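Local structure of chorismatase (Streptomyces hygroscopicus, 4BPS) at residues D96-G101 with T230-P235; A117-V122 with A163-E168; R136-V141 with H295-V300; G261-A266 with D307-V312. The protein hydrolyses chorismate to pyruvate and a dihydroxy-dihydrobenzoate, a step in making the immunosuppressant polyketides FK506 and FK520. All coordinates share one frame; numbering follows the deposited sequence.

Contact 1 (D96-G101 with T230-P235)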
loop_
_atom_site.group_PDB
_atom_site.type_symbol
_atom_site.label_atom_id
_atom_site.label_comp_id
_atom_site.label_asym_id
_atom_site.label_seq_id
_atom_site.Cartn_x
_atom_site.Cartn_y
_atom_site.Cartn_z
ATOM N N ASP A 96 -16.018 -15.171 0.807
ATOM C CA ASP A 96 -16.034 -15.968 -0.405
ATOM C C ASP A 96 -15.425 -15.229 -1.596
ATOM O O ASP A 96 -14.832 -15.877 -2.473
ATOM C CB ASP A 96 -17.432 -16.483 -0.711
ATOM C CG ASP A 96 -17.839 -17.624 0.226
ATOM O OD1 ASP A 96 -16.960 -18.366 0.728
ATOM O OD2 ASP A 96 -19.050 -17.815 0.453
ATOM N N ALA A 97 -15.474 -13.893 -1.599
ATOM C CA ALA A 97 -15.007 -13.113 -2.746
ATOM C C ALA A 97 -13.635 -12.454 -2.603
ATOM O O ALA A 97 -13.018 -12.144 -3.637
ATOM C CB ALA A 97 -16.044 -12.046 -3.098
ATOM N N TYR A 98 -13.163 -12.203 -1.371
ATOM C CA TYR A 98 -11.926 -11.440 -1.168
ATOM C C TYR A 98 -11.077 -12.041 -0.052
ATOM O O TYR A 98 -11.573 -12.742 0.831
ATOM C CB TYR A 98 -12.221 -9.959 -0.860
ATOM C CG TYR A 98 -13.008 -9.298 -1.961
ATOM C CD1 TYR A 98 -12.382 -8.898 -3.151
ATOM C CD2 TYR A 98 -14.384 -9.095 -1.852
ATOM C CE1 TYR A 98 -13.132 -8.319 -4.186
ATOM C CE2 TYR A 98 -15.115 -8.521 -2.883
ATOM C CZ TYR A 98 -14.483 -8.121 -4.033
ATOM O OH TYR A 98 -15.180 -7.544 -5.081
ATOM N N LEU A 99 -9.784 -11.727 -0.094
ATOM C CA LEU A 99 -8.783 -12.250 0.845
ATOM C C LEU A 99 -7.910 -11.081 1.327
ATOM O O LEU A 99 -7.516 -10.223 0.528
ATOM C CB LEU A 99 -7.911 -13.259 0.105
ATOM C CG LEU A 99 -6.674 -13.849 0.774
ATOM C CD1 LEU A 99 -7.096 -14.727 1.904
ATOM C CD2 LEU A 99 -5.802 -14.652 -0.241
ATOM N N PHE A 100 -7.609 -11.066 2.625
ATOM C CA PHE A 100 -6.662 -10.128 3.237
ATOM C C PHE A 100 -5.552 -10.943 3.882
ATOM O O PHE A 100 -5.846 -11.883 4.603
ATOM C CB PHE A 100 -7.376 -9.292 4.304
ATOM C CG PHE A 100 -6.481 -8.339 5.047
ATOM C CD1 PHE A 100 -6.149 -7.118 4.505
ATOM C CD2 PHE A 100 -5.990 -8.647 6.302
ATOM C CE1 PHE A 100 -5.330 -6.219 5.203
ATOM C CE2 PHE A 100 -5.174 -7.749 6.989
ATOM C CZ PHE A 100 -4.846 -6.550 6.430
ATOM N N GLY A 101 -4.297 -10.557 3.660
ATOM C CA GLY A 101 -3.176 -11.242 4.286
ATOM C C GLY A 101 -2.093 -10.290 4.740
ATOM O O GLY A 101 -1.931 -9.178 4.208
ATOM N N THR A 230 -5.699 0.800 -8.757
ATOM C CA THR A 230 -6.404 -0.391 -9.178
ATOM C C THR A 230 -7.884 -0.196 -8.910
ATOM O O THR A 230 -8.268 0.203 -7.800
ATOM C CB THR A 230 -5.917 -1.635 -8.393
ATOM O OG1 THR A 230 -4.525 -1.843 -8.700
ATOM C CG2 THR A 230 -6.715 -2.889 -8.738
ATOM N N TRP A 231 -8.707 -0.469 -9.922
ATOM C CA TRP A 231 -10.157 -0.554 -9.753
ATOM C C TRP A 231 -10.509 -2.008 -9.455
ATOM O O TRP A 231 -10.136 -2.904 -10.223
ATOM C CB TRP A 231 -10.900 -0.092 -11.024
ATOM C CG TRP A 231 -12.372 -0.323 -10.846
ATOM C CD1 TRP A 231 -13.076 -1.474 -11.122
ATOM C CD2 TRP A 231 -13.306 0.563 -10.222
ATOM N NE1 TRP A 231 -14.403 -1.332 -10.732
ATOM C CE2 TRP A 231 -14.565 -0.091 -10.175
ATOM C CE3 TRP A 231 -13.204 1.855 -9.708
ATOM C CZ2 TRP A 231 -15.696 0.516 -9.638
ATOM C CZ3 TRP A 231 -14.327 2.445 -9.164
ATOM C CH2 TRP A 231 -15.550 1.784 -9.146
ATOM N N LEU A 232 -11.256 -2.230 -8.379
ATOM C CA LEU A 232 -11.619 -3.588 -7.965
ATOM C C LEU A 232 -13.119 -3.695 -7.806
ATOM O O LEU A 232 -13.715 -2.949 -7.019
ATOM C CB LEU A 232 -10.968 -3.971 -6.629
ATOM C CG LEU A 232 -11.041 -5.461 -6.262
ATOM C CD1 LEU A 232 -10.095 -6.263 -7.126
ATOM C CD2 LEU A 232 -10.768 -5.671 -4.771
ATOM N N GLY A 233 -13.742 -4.668 -8.481
ATOM C CA GLY A 233 -15.138 -4.979 -8.214
ATOM C C GLY A 233 -16.086 -4.457 -9.267
ATOM O O GLY A 233 -15.694 -3.900 -10.286
ATOM N N PRO A 234 -17.384 -4.666 -9.034
ATOM C CA PRO A 234 -18.398 -4.289 -10.012
ATOM C C PRO A 234 -18.503 -2.772 -10.139
ATOM O O PRO A 234 -18.068 -2.020 -9.255
ATOM C CB PRO A 234 -19.695 -4.882 -9.427
ATOM C CG PRO A 234 -19.428 -5.110 -8.005
ATOM C CD PRO A 234 -17.951 -5.316 -7.843
ATOM N N PRO A 235 -19.059 -2.290 -11.256
ATOM C CA PRO A 235 -19.163 -0.840 -11.449
ATOM C C PRO A 235 -19.854 -0.135 -10.271
ATOM O O PRO A 235 -19.417 0.946 -9.850
ATOM C CB PRO A 235 -19.968 -0.722 -12.750
ATOM C CG PRO A 235 -19.622 -1.969 -13.503
ATOM C CD PRO A 235 -19.505 -3.037 -12.445
#

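Contact 2 (A117-V122 with A163-E168)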
loop_
_atom_site.group_PDB
_atom_site.type_symbol
_atom_site.label_atom_id
_atom_site.label_comp_id
_atom_site.label_asym_id
_atom_site.label_seq_id
_atom_site.Cartn_x
_atom_site.Cartn_y
_atom_site.Cartn_z
ATOM N N ALA A 117 11.238 -14.960 -1.100
ATOM C CA ALA A 117 10.526 -16.063 -0.466
ATOM C C ALA A 117 9.144 -15.617 0.048
ATOM O O ALA A 117 8.156 -16.325 -0.109
ATOM C CB ALA A 117 11.359 -16.668 0.653
ATOM N N LEU A 118 9.086 -14.435 0.649
ATOM C CA LEU A 118 7.847 -13.891 1.161
ATOM C C LEU A 118 6.855 -13.700 0.018
ATOM O O LEU A 118 5.708 -14.154 0.102
ATOM C CB LEU A 118 8.175 -12.570 1.877
ATOM C CG LEU A 118 6.999 -11.833 2.500
ATOM C CD1 LEU A 118 7.464 -10.972 3.679
ATOM C CD2 LEU A 118 6.293 -10.968 1.457
ATOM N N TYR A 119 7.284 -13.058 -1.066
ATOM C CA TYR A 119 6.377 -12.862 -2.194
ATOM C C TYR A 119 6.003 -14.185 -2.863
ATOM O O TYR A 119 4.870 -14.359 -3.280
ATOM C CB TYR A 119 6.947 -11.852 -3.217
ATOM C CG TYR A 119 6.432 -10.451 -2.959
ATOM C CD1 TYR A 119 5.244 -10.033 -3.522
ATOM C CD2 TYR A 119 7.103 -9.579 -2.117
ATOM C CE1 TYR A 119 4.709 -8.778 -3.245
ATOM C CE2 TYR A 119 6.573 -8.329 -1.829
ATOM C CZ TYR A 119 5.381 -7.925 -2.408
ATOM O OH TYR A 119 4.822 -6.693 -2.126
ATOM N N THR A 120 6.946 -15.127 -2.945
ATOM C CA THR A 120 6.594 -16.463 -3.439
ATOM C C THR A 120 5.444 -17.041 -2.624
ATOM O O THR A 120 4.501 -17.610 -3.164
ATOM C CB THR A 120 7.795 -17.400 -3.388
ATOM O OG1 THR A 120 8.757 -17.021 -4.384
ATOM C CG2 THR A 120 7.377 -18.849 -3.659
ATOM N N ASN A 121 5.546 -16.896 -1.313
ATOM C CA ASN A 121 4.530 -17.448 -0.432
ATOM C C ASN A 121 3.185 -16.726 -0.616
ATOM O O ASN A 121 2.131 -17.373 -0.598
ATOM C CB ASN A 121 4.988 -17.409 1.025
ATOM C CG ASN A 121 6.103 -18.404 1.292
ATOM O OD1 ASN A 121 6.242 -19.386 0.565
ATOM N ND2 ASN A 121 6.920 -18.136 2.289
ATOM N N VAL A 122 3.213 -15.411 -0.832
ATOM C CA VAL A 122 1.988 -14.667 -1.134
ATOM C C VAL A 122 1.345 -15.151 -2.441
ATOM O O VAL A 122 0.132 -15.454 -2.486
ATOM C CB VAL A 122 2.262 -13.157 -1.167
ATOM C CG1 VAL A 122 1.070 -12.381 -1.716
ATOM C CG2 VAL A 122 2.639 -12.636 0.223
ATOM N N ALA A 163 11.130 -8.605 -7.533
ATOM C CA ALA A 163 11.237 -8.924 -8.947
ATOM C C ALA A 163 11.536 -10.412 -9.130
ATOM O O ALA A 163 10.985 -11.055 -10.038
ATOM C CB ALA A 163 12.305 -8.055 -9.616
ATOM N N GLN A 164 12.430 -10.955 -8.310
ATOM C CA GLN A 164 12.767 -12.377 -8.395
ATOM C C GLN A 164 11.541 -13.252 -8.150
ATOM O O GLN A 164 11.351 -14.265 -8.841
ATOM C CB GLN A 164 13.893 -12.725 -7.417
ATOM C CG GLN A 164 14.372 -14.165 -7.508
ATOM C CD GLN A 164 15.447 -14.450 -6.498
ATOM O OE1 GLN A 164 16.417 -13.694 -6.404
ATOM N NE2 GLN A 164 15.295 -15.537 -5.734
ATOM N N ALA A 165 10.711 -12.876 -7.179
ATOM C CA ALA A 165 9.506 -13.650 -6.897
ATOM C C ALA A 165 8.551 -13.652 -8.097
ATOM O O ALA A 165 7.905 -14.665 -8.353
ATOM C CB ALA A 165 8.794 -13.146 -5.667
ATOM N N LEU A 166 8.436 -12.533 -8.814
ATOM C CA LEU A 166 7.557 -12.559 -9.975
ATOM C C LEU A 166 8.063 -13.584 -10.986
ATOM O O LEU A 166 7.280 -14.344 -11.557
ATOM C CB LEU A 166 7.414 -11.190 -10.651
ATOM C CG LEU A 166 6.333 -10.245 -10.102
ATOM C CD1 LEU A 166 6.701 -9.609 -8.774
ATOM C CD2 LEU A 166 6.037 -9.152 -11.130
ATOM N N ASP A 167 9.369 -13.622 -11.212
ATOM C CA ASP A 167 9.898 -14.632 -12.128
ATOM C C ASP A 167 9.680 -16.054 -11.620
ATOM O O ASP A 167 9.375 -16.954 -12.395
ATOM C CB ASP A 167 11.391 -14.408 -12.345
ATOM C CG ASP A 167 11.684 -13.123 -13.076
ATOM O OD1 ASP A 167 10.775 -12.604 -13.769
ATOM O OD2 ASP A 167 12.824 -12.625 -12.953
ATOM N N GLU A 168 9.870 -16.266 -10.324
ATOM C CA GLU A 168 9.659 -17.580 -9.719
ATOM C C GLU A 168 8.223 -18.060 -9.831
ATOM O O GLU A 168 7.966 -19.256 -9.799
ATOM C CB GLU A 168 10.086 -17.523 -8.248
ATOM C CG GLU A 168 11.579 -17.536 -8.114
ATOM C CD GLU A 168 12.107 -17.110 -6.749
ATOM O OE1 GLU A 168 11.335 -16.567 -5.918
ATOM O OE2 GLU A 168 13.313 -17.360 -6.505
HETATM O O HOH W 1 7.136 -16.862 -6.696
#

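Contact 3 (R136-V141 with H295-V300)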
loop_
_atom_site.group_PDB
_atom_site.type_symbol
_atom_site.label_atom_id
_atom_site.label_comp_id
_atom_site.label_asym_id
_atom_site.label_seq_id
_atom_site.Cartn_x
_atom_site.Cartn_y
_atom_site.Cartn_z
ATOM N N ARG A 136 -4.205 -4.954 -4.081
ATOM C CA ARG A 136 -3.492 -3.882 -3.404
ATOM C C ARG A 136 -2.381 -4.528 -2.602
ATOM O O ARG A 136 -2.630 -5.562 -1.962
ATOM C CB ARG A 136 -4.424 -3.099 -2.466
ATOM C CG ARG A 136 -4.288 -1.606 -2.516
ATOM C CD ARG A 136 -2.925 -1.068 -2.073
ATOM N NE ARG A 136 -2.916 0.394 -1.981
ATOM C CZ ARG A 136 -1.832 1.064 -1.624
ATOM N NH1 ARG A 136 -1.865 2.384 -1.522
ATOM N NH2 ARG A 136 -0.716 0.407 -1.391
ATOM N N THR A 137 -1.177 -3.973 -2.615
ATOM C CA THR A 137 -0.114 -4.435 -1.751
ATOM C C THR A 137 0.491 -3.251 -1.007
ATOM O O THR A 137 0.473 -2.118 -1.492
ATOM C CB THR A 137 1.017 -5.153 -2.539
ATOM O OG1 THR A 137 1.637 -4.232 -3.442
ATOM C CG2 THR A 137 0.495 -6.366 -3.280
ATOM N N TRP A 138 1.059 -3.538 0.170
ATOM C CA TRP A 138 1.829 -2.539 0.910
ATOM C C TRP A 138 3.102 -3.210 1.400
ATOM O O TRP A 138 3.076 -4.363 1.838
ATOM C CB TRP A 138 1.085 -2.028 2.131
ATOM C CG TRP A 138 -0.164 -1.217 1.898
ATOM C CD1 TRP A 138 -0.273 0.139 1.981
ATOM C CD2 TRP A 138 -1.498 -1.720 1.613
ATOM N NE1 TRP A 138 -1.586 0.516 1.783
ATOM C CE2 TRP A 138 -2.351 -0.596 1.542
ATOM C CE3 TRP A 138 -2.047 -2.994 1.431
ATOM C CZ2 TRP A 138 -3.730 -0.706 1.304
ATOM C CZ3 TRP A 138 -3.412 -3.102 1.193
ATOM C CH2 TRP A 138 -4.238 -1.962 1.140
ATOM N N ASN A 139 4.188 -2.448 1.377
ATOM C CA ASN A 139 5.496 -2.897 1.854
ATOM C C ASN A 139 6.039 -1.833 2.794
ATOM O O ASN A 139 6.310 -0.704 2.377
ATOM C CB ASN A 139 6.476 -3.090 0.685
ATOM C CG ASN A 139 5.893 -3.943 -0.421
ATOM O OD1 ASN A 139 5.908 -5.163 -0.331
ATOM N ND2 ASN A 139 5.351 -3.297 -1.468
ATOM N N TYR A 140 6.175 -2.219 4.064
ATOM C CA TYR A 140 6.711 -1.335 5.115
ATOM C C TYR A 140 8.128 -1.837 5.377
ATOM O O TYR A 140 8.307 -2.922 5.938
ATOM C CB TYR A 140 5.836 -1.386 6.358
ATOM C CG TYR A 140 4.397 -0.960 6.074
ATOM C CD1 TYR A 140 4.088 0.385 5.892
ATOM C CD2 TYR A 140 3.364 -1.882 5.963
ATOM C CE1 TYR A 140 2.806 0.804 5.635
ATOM C CE2 TYR A 140 2.062 -1.481 5.704
ATOM C CZ TYR A 140 1.783 -0.132 5.544
ATOM O OH TYR A 140 0.527 0.336 5.292
ATOM N N VAL A 141 9.119 -1.062 4.918
ATOM C CA VAL A 141 10.498 -1.526 4.756
ATOM C C VAL A 141 11.381 -0.808 5.762
ATOM O O VAL A 141 11.693 0.367 5.582
ATOM C CB VAL A 141 10.975 -1.270 3.303
ATOM C CG1 VAL A 141 12.431 -1.741 3.112
ATOM C CG2 VAL A 141 10.056 -1.956 2.279
ATOM N N HIS A 295 -9.597 7.943 3.515
ATOM C CA HIS A 295 -8.672 7.022 4.178
ATOM C C HIS A 295 -7.270 7.163 3.604
ATOM O O HIS A 295 -6.619 6.214 3.147
ATOM C CB HIS A 295 -9.222 5.593 4.193
ATOM C CG HIS A 295 -10.502 5.531 4.956
ATOM N ND1 HIS A 295 -11.733 5.570 4.334
ATOM C CD2 HIS A 295 -10.744 5.591 6.293
ATOM C CE1 HIS A 295 -12.676 5.622 5.261
ATOM N NE2 HIS A 295 -12.107 5.631 6.456
ATOM N N LEU A 296 -6.803 8.400 3.668
ATOM C CA LEU A 296 -5.487 8.754 3.166
ATOM C C LEU A 296 -4.422 8.614 4.232
ATOM O O LEU A 296 -4.633 9.000 5.383
ATOM C CB LEU A 296 -5.478 10.181 2.629
ATOM C CG LEU A 296 -6.455 10.439 1.471
ATOM C CD1 LEU A 296 -7.719 11.154 1.933
ATOM C CD2 LEU A 296 -5.765 11.246 0.384
ATOM N N LYS A 297 -3.278 8.087 3.820
ATOM C CA LYS A 297 -2.063 8.139 4.622
ATOM C C LYS A 297 -1.064 9.020 3.894
ATOM O O LYS A 297 -0.865 8.863 2.681
ATOM C CB LYS A 297 -1.496 6.745 4.885
ATOM C CG LYS A 297 -2.405 5.966 5.855
ATOM C CD LYS A 297 -2.564 4.504 5.510
ATOM C CE LYS A 297 -1.256 3.796 5.563
ATOM N NZ LYS A 297 -1.342 2.447 4.876
ATOM N N VAL A 298 -0.462 9.935 4.645
ATOM C CA VAL A 298 0.473 10.911 4.117
ATOM C C VAL A 298 1.806 10.676 4.845
ATOM O O VAL A 298 1.891 10.910 6.051
ATOM C CB VAL A 298 -0.052 12.353 4.342
ATOM C CG1 VAL A 298 0.964 13.367 3.804
ATOM C CG2 VAL A 298 -1.407 12.544 3.675
ATOM N N TYR A 299 2.790 10.167 4.109
ATOM C CA TYR A 299 4.083 9.839 4.678
ATOM C C TYR A 299 5.012 11.006 4.470
ATOM O O TYR A 299 5.104 11.517 3.344
ATOM C CB TYR A 299 4.643 8.619 3.969
ATOM C CG TYR A 299 3.731 7.408 3.923
ATOM C CD1 TYR A 299 3.545 6.598 5.045
ATOM C CD2 TYR A 299 3.086 7.032 2.738
ATOM C CE1 TYR A 299 2.752 5.454 4.988
ATOM C CE2 TYR A 299 2.290 5.890 2.664
ATOM C CZ TYR A 299 2.134 5.100 3.801
ATOM O OH TYR A 299 1.390 3.949 3.781
ATOM N N VAL A 300 5.680 11.449 5.541
ATOM C CA VAL A 300 6.502 12.652 5.492
ATOM C C VAL A 300 7.860 12.351 6.093
ATOM O O VAL A 300 7.962 11.867 7.230
ATOM C CB VAL A 300 5.845 13.809 6.286
ATOM C CG1 VAL A 300 6.666 15.073 6.175
ATOM C CG2 VAL A 300 4.400 14.064 5.770
#

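Contact 4 (G261-A266 with D307-V312)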
loop_
_atom_site.group_PDB
_atom_site.type_symbol
_atom_site.label_atom_id
_atom_site.label_comp_id
_atom_site.label_asym_id
_atom_site.label_seq_id
_atom_site.Cartn_x
_atom_site.Cartn_y
_atom_site.Cartn_z
ATOM N N GLY A 261 6.276 21.764 -2.889
ATOM C CA GLY A 261 6.164 21.462 -4.302
ATOM C C GLY A 261 5.982 19.973 -4.579
ATOM O O GLY A 261 5.144 19.570 -5.393
ATOM N N GLN A 262 6.737 19.120 -3.872
ATOM C CA GLN A 262 6.550 17.680 -4.034
ATOM C C GLN A 262 5.146 17.267 -3.633
ATOM O O GLN A 262 4.538 16.421 -4.293
ATOM C CB GLN A 262 7.577 16.854 -3.263
ATOM C CG GLN A 262 8.987 16.955 -3.848
ATOM C CD GLN A 262 9.918 15.914 -3.289
ATOM O OE1 GLN A 262 9.521 14.968 -2.597
ATOM N NE2 GLN A 262 11.188 16.063 -3.584
ATOM N N CYS A 263 4.619 17.836 -2.545
ATOM C CA CYS A 263 3.285 17.453 -2.082
ATOM C C CYS A 263 2.231 17.895 -3.124
ATOM O O CYS A 263 1.290 17.143 -3.423
ATOM C CB CYS A 263 3.026 18.093 -0.730
ATOM S SG CYS A 263 1.528 17.467 0.090
ATOM N N GLU A 264 2.401 19.104 -3.682
ATOM C CA GLU A 264 1.469 19.580 -4.709
ATOM C C GLU A 264 1.493 18.663 -5.941
ATOM O O GLU A 264 0.436 18.341 -6.491
ATOM C CB GLU A 264 1.791 21.017 -5.096
ATOM C CG GLU A 264 1.550 22.044 -3.985
ATOM C CD GLU A 264 0.085 22.402 -3.743
ATOM O OE1 GLU A 264 -0.797 21.827 -4.389
ATOM O OE2 GLU A 264 -0.183 23.258 -2.875
ATOM N N VAL A 265 2.682 18.250 -6.386
ATOM C CA VAL A 265 2.772 17.364 -7.537
ATOM C C VAL A 265 2.233 15.968 -7.214
ATOM O O VAL A 265 1.599 15.331 -8.049
ATOM C CB VAL A 265 4.211 17.310 -8.096
ATOM C CG1 VAL A 265 4.347 16.224 -9.160
ATOM C CG2 VAL A 265 4.565 18.678 -8.684
ATOM N N ALA A 266 2.482 15.467 -6.001
ATOM C CA ALA A 266 1.918 14.183 -5.593
ATOM C C ALA A 266 0.397 14.234 -5.687
ATOM O O ALA A 266 -0.247 13.321 -6.215
ATOM C CB ALA A 266 2.365 13.829 -4.178
ATOM N N ASP A 307 3.755 19.597 9.605
ATOM C CA ASP A 307 2.688 20.595 9.612
ATOM C C ASP A 307 2.579 21.307 8.254
ATOM O O ASP A 307 1.489 21.623 7.820
ATOM C CB ASP A 307 2.859 21.604 10.733
ATOM C CG ASP A 307 1.570 22.356 11.007
ATOM O OD1 ASP A 307 0.563 21.704 11.383
ATOM O OD2 ASP A 307 1.547 23.589 10.823
ATOM N N THR A 308 3.706 21.559 7.601
ATOM C CA THR A 308 3.715 22.149 6.276
ATOM C C THR A 308 2.860 21.289 5.337
ATOM O O THR A 308 1.976 21.788 4.624
ATOM C CB THR A 308 5.160 22.247 5.749
ATOM O OG1 THR A 308 5.925 23.070 6.633
ATOM C CG2 THR A 308 5.197 22.841 4.344
ATOM N N VAL A 309 3.124 19.990 5.357
ATOM C CA VAL A 309 2.391 19.074 4.506
ATOM C C VAL A 309 0.916 18.975 4.890
ATOM O O VAL A 309 0.046 18.954 4.014
ATOM C CB VAL A 309 3.076 17.687 4.518
ATOM C CG1 VAL A 309 2.192 16.610 3.905
ATOM C CG2 VAL A 309 4.411 17.758 3.798
ATOM N N ARG A 310 0.640 18.935 6.188
ATOM C CA ARG A 310 -0.740 18.878 6.654
ATOM C C ARG A 310 -1.548 20.033 6.052
ATOM O O ARG A 310 -2.679 19.830 5.596
ATOM C CB ARG A 310 -0.805 18.941 8.180
ATOM C CG ARG A 310 -2.195 18.621 8.709
ATOM C CD ARG A 310 -2.262 18.668 10.245
ATOM N NE ARG A 310 -1.330 17.727 10.886
ATOM C CZ ARG A 310 -1.551 16.425 11.048
ATOM N NH1 ARG A 310 -2.693 15.883 10.636
ATOM N NH2 ARG A 310 -0.637 15.662 11.641
ATOM N N ARG A 311 -0.952 21.226 6.038
ATOM C CA ARG A 311 -1.651 22.409 5.554
ATOM C C ARG A 311 -1.859 22.366 4.036
ATOM O O ARG A 311 -2.928 22.750 3.543
ATOM C CB ARG A 311 -0.924 23.697 5.992
ATOM C CG ARG A 311 -0.963 23.910 7.516
ATOM C CD ARG A 311 -0.483 25.294 7.978
ATOM N NE ARG A 311 0.604 25.830 7.164
ATOM C CZ ARG A 311 1.898 25.716 7.455
ATOM N NH1 ARG A 311 2.282 25.074 8.553
ATOM N NH2 ARG A 311 2.811 26.245 6.641
ATOM N N VAL A 312 -0.866 21.896 3.288
ATOM C CA VAL A 312 -1.025 21.741 1.856
ATOM C C VAL A 312 -2.147 20.773 1.546
ATOM O O VAL A 312 -2.991 21.036 0.670
ATOM C CB VAL A 312 0.295 21.257 1.203
ATOM C CG1 VAL A 312 0.067 20.881 -0.251
ATOM C CG2 VAL A 312 1.390 22.317 1.315
HETATM O O HOH W 2 -2.515 23.169 -1.434
#

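Contact 1 (D96-G101 with T230-P235)
Apolar packing between Y98 and L232 carries this small buried contact. One methyl of the leucine, CD2, settles against the CD1–CE1 side of the tyrosine ring, with CE1 of Y98 and CD2 of L232 3.6 Å apart. The two side chains run past each other in opposite directions. L232 reaches across because its CG stands anti to the backbone N (chi1 -167°), while the tyrosine leans out beside its own N. Farther along, OH of Y98 passes 4.0 Å from CA of G233, whose positive phi (104°) would force any beta carbon against the preceding carbonyl oxygen. With an alanine in place of Y98, the CD2 methyl of L232 would probably lose the ring it leans on, and the backbone of G233 the hydroxyl beside it.

The polar part lies within one segment. NE1 of W231 donates to O of G233 over 2.9 Å, approaching from above the carbonyl plane at an N–H…O angle of 144°, and so ties the indole to the loop that leaves the strand.

Around the pair, A196 also touches Y98, and R201 touches L232. The contact joins strand 98-105 of one mixed sheet to the end of strand 229-232 of another, side-chain packing between two sheets of this YjgF-fold enzyme.

Contact 2 (A117-V122 with A163-E168)
OG1 of T120 is the polar atom around which this contact gathers. It gives its proton to the carbonyl of A116, one turn back in the same helix, and receives one from a water 2.8 Å from OG1. That water's other hydrogen goes to O of A165, 2.9 Å from it, so a single molecule bridges the helices. On the partner helix OE1 of E168 comes within 3.0 Å of T120 OG1, the two side chains crossing at about a right angle. With the hydroxyl proton going to A116, this is a short polar approach rather than an established hydrogen bond. The other carboxylate oxygen, OE2 of E168, takes a fairly straight bond (162°) from NE2 of Q164, which lies above the carboxylate plane and helps fix its turn.

The segments belong to helices 112-129 and 154-169, the connections of two successive beta-alpha-beta crossovers in the YjgF-like fold: the first joins parallel strands 98-105 and 133-142 with 189-196 between them, the second the neighbouring parallel strands 133-142 and 178-184. The axes of 117-122 and 163-168 come within 8.2 Å at a crossing angle of -41°, a close spacing that the small A165 at the crossing probably permits.

There CB of A165 presses on CB of Y119 at 3.3 Å, a tight fit. The tyrosine's chi1 of -95°, off the staggered value, carries its ring away from A165 toward the sheet, where its hydroxyl bonds N139 of the ligand pocket and its side chain lies about 4 Å from that of the substrate-binding R162.

Contact 3 (R136-V141 with H295-V300)
NZ of K297 and OH of Y140 meet 2.9 Å apart, the lysine donating near the plane of the phenol ring. This is the close part of a contact whose strands belong to different sheets; the axes of 136-141 and 296-300 come no closer than 13.1 Å, so side chains alone span the gap. K297 makes the crossing with a bent chain (chi2 141°, chi3 62°) that lies at about a right angle to the tyrosine. Its ammonium also stands 3.7 Å from NE1 of W138, whose N–H is directed to E340. NH2 of R136, bonded to O of T137, lies 3.3 Å above one face of the W138 indole, toward its rim.

Looser packing lies on the Y299 side, although it too is buried: OH of Y299 stops 3.9 Å from CE1 of Y140, at the ring edge, and spends its polarity on E340. A phenylalanine in place of Y140 would probably leave the lysine one acceptor short, with E74 and E340 left to hold it.

E340 thus takes W138, Y299 and K297 together, and E74 gives the lysine a second salt bridge. Two carboxylates and a phenol oxygen about one buried ammonium would be expected to favour its charged form and to offset the like charge of R136, in a polar core whose Y299 side chain lies about 4 Å from that of E338, the proton acceptor.

Contact 4 (G261-A266 with D307-V312)
The apolar part of this contact centres on SG of C263, which points between two valines of the opposing helix. CG1 of V312 lies 3.7 Å from SG of C263, and CG1 of V309 sits 4.0 Å from the same sulfur. The thiol is carried there by a chi1 of -170°, SG lying opposite the backbone N. V309 also leans on V298, V300 and V337, so the helix pair rests on strands 296-300 and 337-343. The axes of segments 261-266 and 307-312 approach to 10.0 Å at a crossing angle of -35°; the second helix, 306-314, connects parallel strands 296-300 and 323-327, a beta-alpha-beta crossover.

Polar links lie to one side. E264, bent at chi2, brings OE2 to 3.5 Å from CG1 of V312, and a water 2.7 Å from OE2 of E264 donates to it and to the carbonyl O of V312. Its other oxygen, OE1, forms a salt bridge to R316. Internal to the second helix, NH1 of R311 pairs with OD2 of D307 at 2.8 Å, one turn apart.

Chemically, the join is a greasy sulfur-and-methyl centre with a carboxylate at its margin: the carboxylate comes up to a V312 methyl, while R316 and the water, one on each oxygen, probably offset the cost of that apolar neighbour.

In the fold
Contact 3 lies near the middle of the molecule, about 5 Å from the centre of the chain, and the helix pairs flank it: contacts 2 and 4 sit on opposite sides of that centre, their own centres about 35 Å apart. Each touches contact 3, through OH of Y119 and OD1 of N139 at 2.6 Å on one side and CG1 of V298 and CG1 of V309 at 3.5 Å on the other. Bound 3-(2-carboxyethyl)benzoic acid lies about 6 Å from the side chain of Y119, while the side chain of C263 remains about 9 Å from that of E338. Contact 1 reaches the same two sheets as contact 3, centres about 18 Å apart, away from the annotated sites.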